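Local coordinates for protein major extracellular endoglucanase (Xanthomonas campestris pv. campestris, PDB 4TUF) that hydrolyses internal beta-1,4-glucosidic linkages in cellulose, lichenin and cereal beta-D-glucans, with its catalytic work done in this family 5 TIM-barrel domain, at residues T87-Q90 against I91-V95; V139-R142 against Y143-V146; S74-Y77 against S78-A81. One frame throughout, in Å; residues are numbered along the deposited sequence.

Contact 1. Residues T87-Q90 against I91-V95. With 2HP (dihydrogenphosphate ion), chain E.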
loop_
_atom_site.group_PDB
_atom_site.type_symbol
_atom_site.label_atom_id
_atom_site.label_comp_id
_atom_site.label_asym_id
_atom_site.label_seq_id
_atom_site.Cartn_x
_atom_site.Cartn_y
_atom_site.Cartn_z
ATOM N N THR A 87 12.362 -21.854 0.309
ATOM C CA THR A 87 11.115 -21.640 -0.411
ATOM C C THR A 87 10.743 -20.171 -0.278
ATOM O O THR A 87 11.255 -19.480 0.600
ATOM C CB THR A 87 9.981 -22.529 0.126
ATOM O OG1 THR A 87 9.528 -22.034 1.392
ATOM C CG2 THR A 87 10.465 -23.953 0.302
ATOM N N SER A 88 9.862 -19.689 -1.143
ATOM C CA SER A 88 9.476 -18.281 -1.114
ATOM C C SER A 88 8.844 -17.893 0.223
ATOM O O SER A 88 8.994 -16.767 0.683
ATOM C CB SER A 88 8.516 -17.966 -2.262
ATOM O OG SER A 88 7.290 -18.657 -2.110
ATOM N N LEU A 89 8.134 -18.825 0.843
ATOM C CA LEU A 89 7.565 -18.580 2.162
ATOM C C LEU A 89 8.674 -18.311 3.174
ATOM O O LEU A 89 8.598 -17.371 3.967
ATOM C CB LEU A 89 6.714 -19.767 2.612
ATOM C CG LEU A 89 6.077 -19.641 3.998
ATOM C CD1 LEU A 89 5.233 -18.377 4.102
ATOM C CD2 LEU A 89 5.239 -20.866 4.295
ATOM N N GLN A 90 9.714 -19.134 3.129
ATOM C CA GLN A 90 10.840 -18.979 4.039
ATOM C C GLN A 90 11.631 -17.707 3.747
ATOM O O GLN A 90 12.288 -17.166 4.632
ATOM C CB GLN A 90 11.749 -20.203 3.969
ATOM C CG GLN A 90 11.091 -21.465 4.496
ATOM C CD GLN A 90 11.859 -22.718 4.133
ATOM O OE1 GLN A 90 12.687 -22.711 3.222
ATOM N NE2 GLN A 90 11.588 -23.804 4.846
ATOM N N ILE A 91 11.562 -17.221 2.512
ATOM C CA ILE A 91 12.246 -15.979 2.175
ATOM C C ILE A 91 11.427 -14.799 2.700
ATOM O O ILE A 91 11.981 -13.831 3.220
ATOM C CB ILE A 91 12.493 -15.854 0.653
ATOM C CG1 ILE A 91 13.432 -16.968 0.186
ATOM C CG2 ILE A 91 13.107 -14.503 0.309
ATOM C CD1 ILE A 91 13.778 -16.913 -1.294
ATOM N N LEU A 92 10.106 -14.894 2.585
ATOM C CA LEU A 92 9.220 -13.896 3.173
ATOM C C LEU A 92 9.449 -13.846 4.681
ATOM O O LEU A 92 9.612 -12.767 5.258
ATOM C CB LEU A 92 7.757 -14.208 2.856
ATOM C CG LEU A 92 6.686 -13.232 3.359
ATOM C CD1 LEU A 92 6.954 -11.823 2.846
ATOM C CD2 LEU A 92 5.276 -13.698 2.958
ATOM N N ASP A 93 9.481 -15.020 5.308
ATOM C CA ASP A 93 9.757 -15.121 6.735
ATOM C C ASP A 93 11.039 -14.377 7.092
ATOM O O ASP A 93 11.070 -13.589 8.039
ATOM C CB ASP A 93 9.869 -16.587 7.167
ATOM C CG ASP A 93 8.523 -17.291 7.212
ATOM O OD1 ASP A 93 7.481 -16.628 6.995
ATOM O OD2 ASP A 93 8.510 -18.511 7.485
ATOM N N LYS A 94 12.085 -14.619 6.310
ATOM C CA LYS A 94 13.400 -14.041 6.564
ATOM C C LYS A 94 13.442 -12.526 6.319
ATOM O O LYS A 94 14.159 -11.800 7.008
ATOM C CB LYS A 94 14.443 -14.742 5.695
ATOM C CG LYS A 94 15.851 -14.688 6.240
ATOM C CD LYS A 94 16.769 -15.607 5.453
ATOM C CE LYS A 94 18.096 -15.792 6.168
ATOM N NZ LYS A 94 17.909 -16.496 7.468
ATOM N N VAL A 95 12.678 -12.054 5.337
ATOM C CA VAL A 95 12.652 -10.629 5.019
ATOM C C VAL A 95 11.909 -9.827 6.090
ATOM O O VAL A 95 12.381 -8.778 6.533
ATOM C CB VAL A 95 12.005 -10.368 3.641
ATOM C CG1 VAL A 95 11.756 -8.882 3.444
ATOM C CG2 VAL A 95 12.897 -10.901 2.529
HETATM P P 2HP E . 21.761 -15.112 7.686
HETATM O O1 2HP E . 22.229 -15.483 9.074
HETATM O O2 2HP E . 22.908 -14.531 6.889
HETATM O O3 2HP E . 21.242 -16.350 6.992
HETATM O O4 2HP E . 20.656 -14.085 7.792
#
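Ile91 to Lys94 send their backbone N-H groups back to the carbonyls of Thr87 to Gln90, which makes the first turns of helix 88-102. The bond from Asp93 N to Leu89 O is 2.8 Å long and close to straight (167°). Thr87 is the N-cap. It forms a capping box with Gln90. Thr87 N gives to Gln90 OE1 at 3.1 Å, coming from above the amide carbonyl plane. The return bond, from Gln90 N to Thr87 OG1, is weak. CG of Gln90 lies beside its own backbone N (chi1 -67°), and the extended chain carries OE1 back to the cap. Ile91 lays CG1 against Thr87 O at 3.3 Å. Asp93 folds back over the Leu89 carbonyl, and Leu89 CD1 stays 4.1 Å from Asp93 OD1. The Asp93 carboxylate takes a salt bridge from Arg142 and a hydrogen bond with Tyr143, both on helix 129-143. Lys94 rests CB on Gln90 O, then leads outward to a bound dihydrogenphosphate, with CE 3.3 Å from O3 of the ion. The capping box thus pairs one sound bond with a weak one. Lys94 brings its amine near the phosphate, an approach that charge would favour.

Contact 2. Residues V139-R142 against Y143-V146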
loop_
_atom_site.group_PDB
_atom_site.type_symbol
_atom_site.label_atom_id
_atom_site.label_comp_id
_atom_site.label_asym_id
_atom_site.label_seq_id
_atom_site.Cartn_x
_atom_site.Cartn_y
_atom_site.Cartn_z
ATOM N N VAL A 139 -1.714 -15.223 7.175
ATOM C CA VAL A 139 -0.687 -14.221 7.344
ATOM C C VAL A 139 -0.723 -13.636 8.757
ATOM O O VAL A 139 0.316 -13.471 9.402
ATOM C CB VAL A 139 -0.851 -13.121 6.298
ATOM C CG1 VAL A 139 -0.105 -11.893 6.709
ATOM C CG2 VAL A 139 -0.376 -13.631 4.942
ATOM N N ALA A 140 -1.921 -13.347 9.246
ATOM C CA ALA A 140 -2.061 -12.778 10.578
ATOM C C ALA A 140 -1.557 -13.766 11.621
ATOM O O ALA A 140 -0.845 -13.393 12.556
ATOM C CB ALA A 140 -3.508 -12.396 10.845
ATOM N N ASN A 141 -1.915 -15.032 11.440
ATOM C CA ASN A 141 -1.510 -16.076 12.366
ATOM C C ASN A 141 0.003 -16.249 12.420
ATOM O O ASN A 141 0.582 -16.447 13.486
ATOM C CB ASN A 141 -2.165 -17.393 11.980
ATOM C CG ASN A 141 -1.981 -18.454 13.029
ATOM O OD1 ASN A 141 -1.776 -18.149 14.204
ATOM N ND2 ASN A 141 -2.058 -19.713 12.617
ATOM N N ARG A 142 0.646 -16.151 11.266
ATOM C CA ARG A 142 2.073 -16.415 11.178
ATOM C C ARG A 142 2.925 -15.308 11.795
ATOM O O ARG A 142 3.878 -15.586 12.515
ATOM C CB ARG A 142 2.468 -16.622 9.722
ATOM C CG ARG A 142 3.813 -17.260 9.543
ATOM C CD ARG A 142 4.077 -17.532 8.086
ATOM N NE ARG A 142 5.299 -18.303 7.902
ATOM C CZ ARG A 142 5.333 -19.628 7.869
ATOM N NH1 ARG A 142 4.211 -20.313 8.006
ATOM N NH2 ARG A 142 6.481 -20.261 7.694
ATOM N N TYR A 143 2.571 -14.056 11.527
ATOM C CA TYR A 143 3.432 -12.933 11.898
ATOM C C TYR A 143 2.919 -12.104 13.075
ATOM O O TYR A 143 3.450 -11.030 13.350
ATOM C CB TYR A 143 3.640 -12.028 10.678
ATOM C CG TYR A 143 4.195 -12.791 9.493
ATOM C CD1 TYR A 143 5.467 -13.350 9.540
ATOM C CD2 TYR A 143 3.444 -12.973 8.336
ATOM C CE1 TYR A 143 5.975 -14.059 8.470
ATOM C CE2 TYR A 143 3.948 -13.682 7.260
ATOM C CZ TYR A 143 5.212 -14.222 7.334
ATOM O OH TYR A 143 5.728 -14.931 6.270
ATOM N N LYS A 144 1.913 -12.606 13.788
ATOM C CA LYS A 144 1.282 -11.830 14.857
ATOM C C LYS A 144 2.219 -11.531 16.028
ATOM O O LYS A 144 1.929 -10.658 16.845
ATOM C CB LYS A 144 0.038 -12.549 15.380
ATOM C CG LYS A 144 0.317 -13.736 16.283
ATOM C CD LYS A 144 -0.983 -14.428 16.682
ATOM C CE LYS A 144 -0.717 -15.785 17.311
ATOM N NZ LYS A 144 0.242 -16.596 16.499
ATOM N N ASN A 145 3.333 -12.253 16.106
ATOM C CA ASN A 145 4.283 -12.071 17.199
ATOM C C ASN A 145 5.510 -11.283 16.769
ATOM O O ASN A 145 6.409 -11.048 17.573
ATOM C CB ASN A 145 4.714 -13.425 17.769
ATOM C CG ASN A 145 3.601 -14.116 18.541
ATOM O OD1 ASN A 145 2.885 -13.485 19.322
ATOM N ND2 ASN A 145 3.448 -15.420 18.321
ATOM N N VAL A 146 5.547 -10.893 15.497
ATOM C CA VAL A 146 6.613 -10.042 14.979
ATOM C C VAL A 146 6.266 -8.575 15.246
ATOM O O VAL A 146 5.458 -7.988 14.527
ATOM C CB VAL A 146 6.835 -10.265 13.465
ATOM C CG1 VAL A 146 7.986 -9.418 12.969
ATOM C CG2 VAL A 146 7.094 -11.731 13.174
#
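Arg142 lies alongside Tyr143, and both side chains point the same way. CG of Arg142 sits over the centre of the Tyr143 ring, 4.0 Å from its centroid and 12° off the ring normal. This is a CH-pi contact made with the aliphatic part of the arginine. The next carbon out, Arg142 CD, is 3.6 Å from Tyr143 CZ. The guanidinium plane is turned about 70° from the ring plane, so it does not stack on it. Arg142 keeps CG anti to its backbone N (chi1 -164°) and stays extended as far as NE, which carries the chain over the ring. Val139 CG1 touches the ring carbon Tyr143 CD2 at 4.1 Å. Tyr143 N bonds to Val139 O at 3.2 Å, a helical bond one turn back. Lys144 turns its amine back to Asn141. NZ gives to Asn141 O at 3.0 Å, in the carbonyl plane and on a lone pair, with a weak second bond to Asn141 OD1. The lysine chain bends at its last torsion, which brings NZ round to this carbonyl. Residues 139-142 lie in the last part of helix 129-143, one of the helices round the TIM barrel. A type I turn from Tyr143 to Val146 leads on toward strand 149-153, closed by Val146 N to Tyr143 O at 3.0 Å. Further out, Asp93 of helix 88-102 meets both side chains. Its OD2 takes a salt bridge from Arg142 NH2, and its OD1 is hydrogen-bonded to Tyr143 OH, which fixes the pair against that helix. Leu108 of strand 105-110 touches both Val139 and Tyr143, and Trp191 packs against Ala140 and Tyr143.

Contact 3. Residues S74-Y77 against S78-A81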
loop_
_atom_site.group_PDB
_atom_site.type_symbol
_atom_site.label_atom_id
_atom_site.label_comp_id
_atom_site.label_asym_id
_atom_site.label_seq_id
_atom_site.Cartn_x
_atom_site.Cartn_y
_atom_site.Cartn_z
ATOM N N SER A 74 14.514 -15.807 -10.340
ATOM C CA SER A 74 15.292 -14.598 -10.640
ATOM C C SER A 74 16.287 -14.205 -9.545
ATOM O O SER A 74 16.874 -13.124 -9.600
ATOM C CB SER A 74 14.363 -13.409 -10.928
ATOM O OG SER A 74 13.790 -12.892 -9.734
ATOM N N ILE A 75 16.494 -15.067 -8.557
ATOM C CA ILE A 75 17.464 -14.751 -7.518
ATOM C C ILE A 75 18.872 -15.132 -7.952
ATOM O O ILE A 75 19.126 -16.277 -8.325
ATOM C CB ILE A 75 17.151 -15.461 -6.192
ATOM C CG1 ILE A 75 15.739 -15.120 -5.719
ATOM C CG2 ILE A 75 18.168 -15.062 -5.129
ATOM C CD1 ILE A 75 15.346 -15.834 -4.448
ATOM N N ASP A 76 19.773 -14.152 -7.911
ATOM C CA ASP A 76 21.207 -14.372 -8.079
ATOM C C ASP A 76 21.795 -14.876 -6.764
ATOM O O ASP A 76 22.038 -14.091 -5.848
ATOM C CB ASP A 76 21.889 -13.073 -8.512
ATOM C CG ASP A 76 23.358 -13.258 -8.872
ATOM O OD1 ASP A 76 24.009 -14.206 -8.382
ATOM O OD2 ASP A 76 23.865 -12.426 -9.655
ATOM N N TYR A 77 22.035 -16.180 -6.668
ATOM C CA TYR A 77 22.450 -16.764 -5.395
ATOM C C TYR A 77 23.930 -16.528 -5.082
ATOM O O TYR A 77 24.417 -16.937 -4.029
ATOM C CB TYR A 77 22.132 -18.262 -5.373
ATOM C CG TYR A 77 20.648 -18.546 -5.322
ATOM C CD1 TYR A 77 19.912 -18.290 -4.170
ATOM C CD2 TYR A 77 19.976 -19.058 -6.425
ATOM C CE1 TYR A 77 18.552 -18.539 -4.113
ATOM C CE2 TYR A 77 18.609 -19.312 -6.378
ATOM C CZ TYR A 77 17.905 -19.050 -5.219
ATOM O OH TYR A 77 16.553 -19.299 -5.161
ATOM N N SER A 78 24.642 -15.859 -5.987
ATOM C CA SER A 78 26.012 -15.432 -5.707
ATOM C C SER A 78 25.990 -14.240 -4.761
ATOM O O SER A 78 26.858 -14.100 -3.900
ATOM C CB SER A 78 26.753 -15.066 -6.992
ATOM O OG SER A 78 26.600 -16.081 -7.967
ATOM N N ARG A 79 24.982 -13.386 -4.934
ATOM C CA ARG A 79 24.811 -12.197 -4.111
ATOM C C ARG A 79 23.893 -12.473 -2.933
ATOM O O ARG A 79 23.772 -11.651 -2.026
ATOM C CB ARG A 79 24.232 -11.048 -4.933
ATOM C CG ARG A 79 24.869 -10.838 -6.285
ATOM C CD ARG A 79 24.053 -9.836 -7.074
ATOM N NE ARG A 79 24.541 -9.661 -8.436
ATOM C CZ ARG A 79 25.508 -8.817 -8.772
ATOM N NH1 ARG A 79 26.092 -8.083 -7.836
ATOM N NH2 ARG A 79 25.894 -8.714 -10.039
ATOM N N ASN A 80 23.226 -13.622 -2.966
ATOM C CA ASN A 80 22.238 -13.964 -1.950
ATOM C C ASN A 80 22.385 -15.409 -1.482
ATOM O O ASN A 80 21.456 -16.206 -1.602
ATOM C CB ASN A 80 20.825 -13.724 -2.487
ATOM C CG ASN A 80 20.578 -12.275 -2.856
ATOM O OD1 ASN A 80 20.232 -11.453 -2.005
ATOM N ND2 ASN A 80 20.749 -11.953 -4.133
ATOM N N ALA A 81 23.555 -15.731 -0.937
ATOM C CA ALA A 81 23.900 -17.105 -0.582
ATOM C C ALA A 81 23.012 -17.685 0.508
ATOM O O ALA A 81 22.756 -18.884 0.533
ATOM C CB ALA A 81 25.352 -17.179 -0.155
#
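Ser78 follows Asp76 by two residues, and its backbone N gives to Asp76 OD1 at 3.0 Å. This closes an Asx turn. The bond meets the anti side of the carboxylate, 21° out of its plane. Ser78 OG adds a weak bond to the same oxygen, so OD1 receives both the backbone and the hydroxyl of one residue. Asp76 has CG anti to its backbone N (chi1 -173°), and this brings the carboxylate round to the residues after it. Arg79 comes next and meets Asp76 twice. Arg79 N bonds to Asp76 O at 3.2 Å, across a turn of the main chain. Arg79 NE forms a salt bridge with Asp76 OD2 at 3.1 Å, arriving from well above the carboxylate plane. The two flat groups are nearly perpendicular, 83° apart, so they do not pair side by side. Asn80 then gives ND2 to Asp76 O at 3.0 Å. This bond is fairly straight and runs near the amide plane. Arg79 N and Asn80 ND2 reach that carbonyl oxygen from opposite faces of its plane. Asn80 CB also touches Ile75 CG2 at 4.0 Å, and the same methyl lies over one face of the Tyr77 ring, offset toward its rim. Asn80 O lies at the edge of that ring, 3.6 Å from Tyr77 CD1. Last, Ala81 CA makes a C-H...O contact with Tyr77 O. The loop lies between strand 56-61 and helix 88-102. Asn80 ties it to the start of helix 42-51, taking Trp42 N on OD1 and giving ND2 to Arg40 O, while the backbone of Asp76 bonds to Leu37 in the loop before that helix.

Along the chain contact 3 comes first, then contact 1, then contact 2. All three lie in the family 5 catalytic barrel. Contact 3 is in the long loop after strand 56-61, contact 1 opens the helix that this loop leads into, and contact 2 ends helix 129-143. The centres of contacts 1 and 2 are about 13 Å apart. The Asp93 pairing and leucine packing on Arg142 and Tyr143 join helices 88-102 and 129-143. Contacts 1 and 3 are about 14 Å apart between centres and meet where Ile91 CD1 packs on Ile75 CD1. Contacts 2 and 3 do not touch. Contact 1 therefore sits between the loop of contact 3 and helix 129-143.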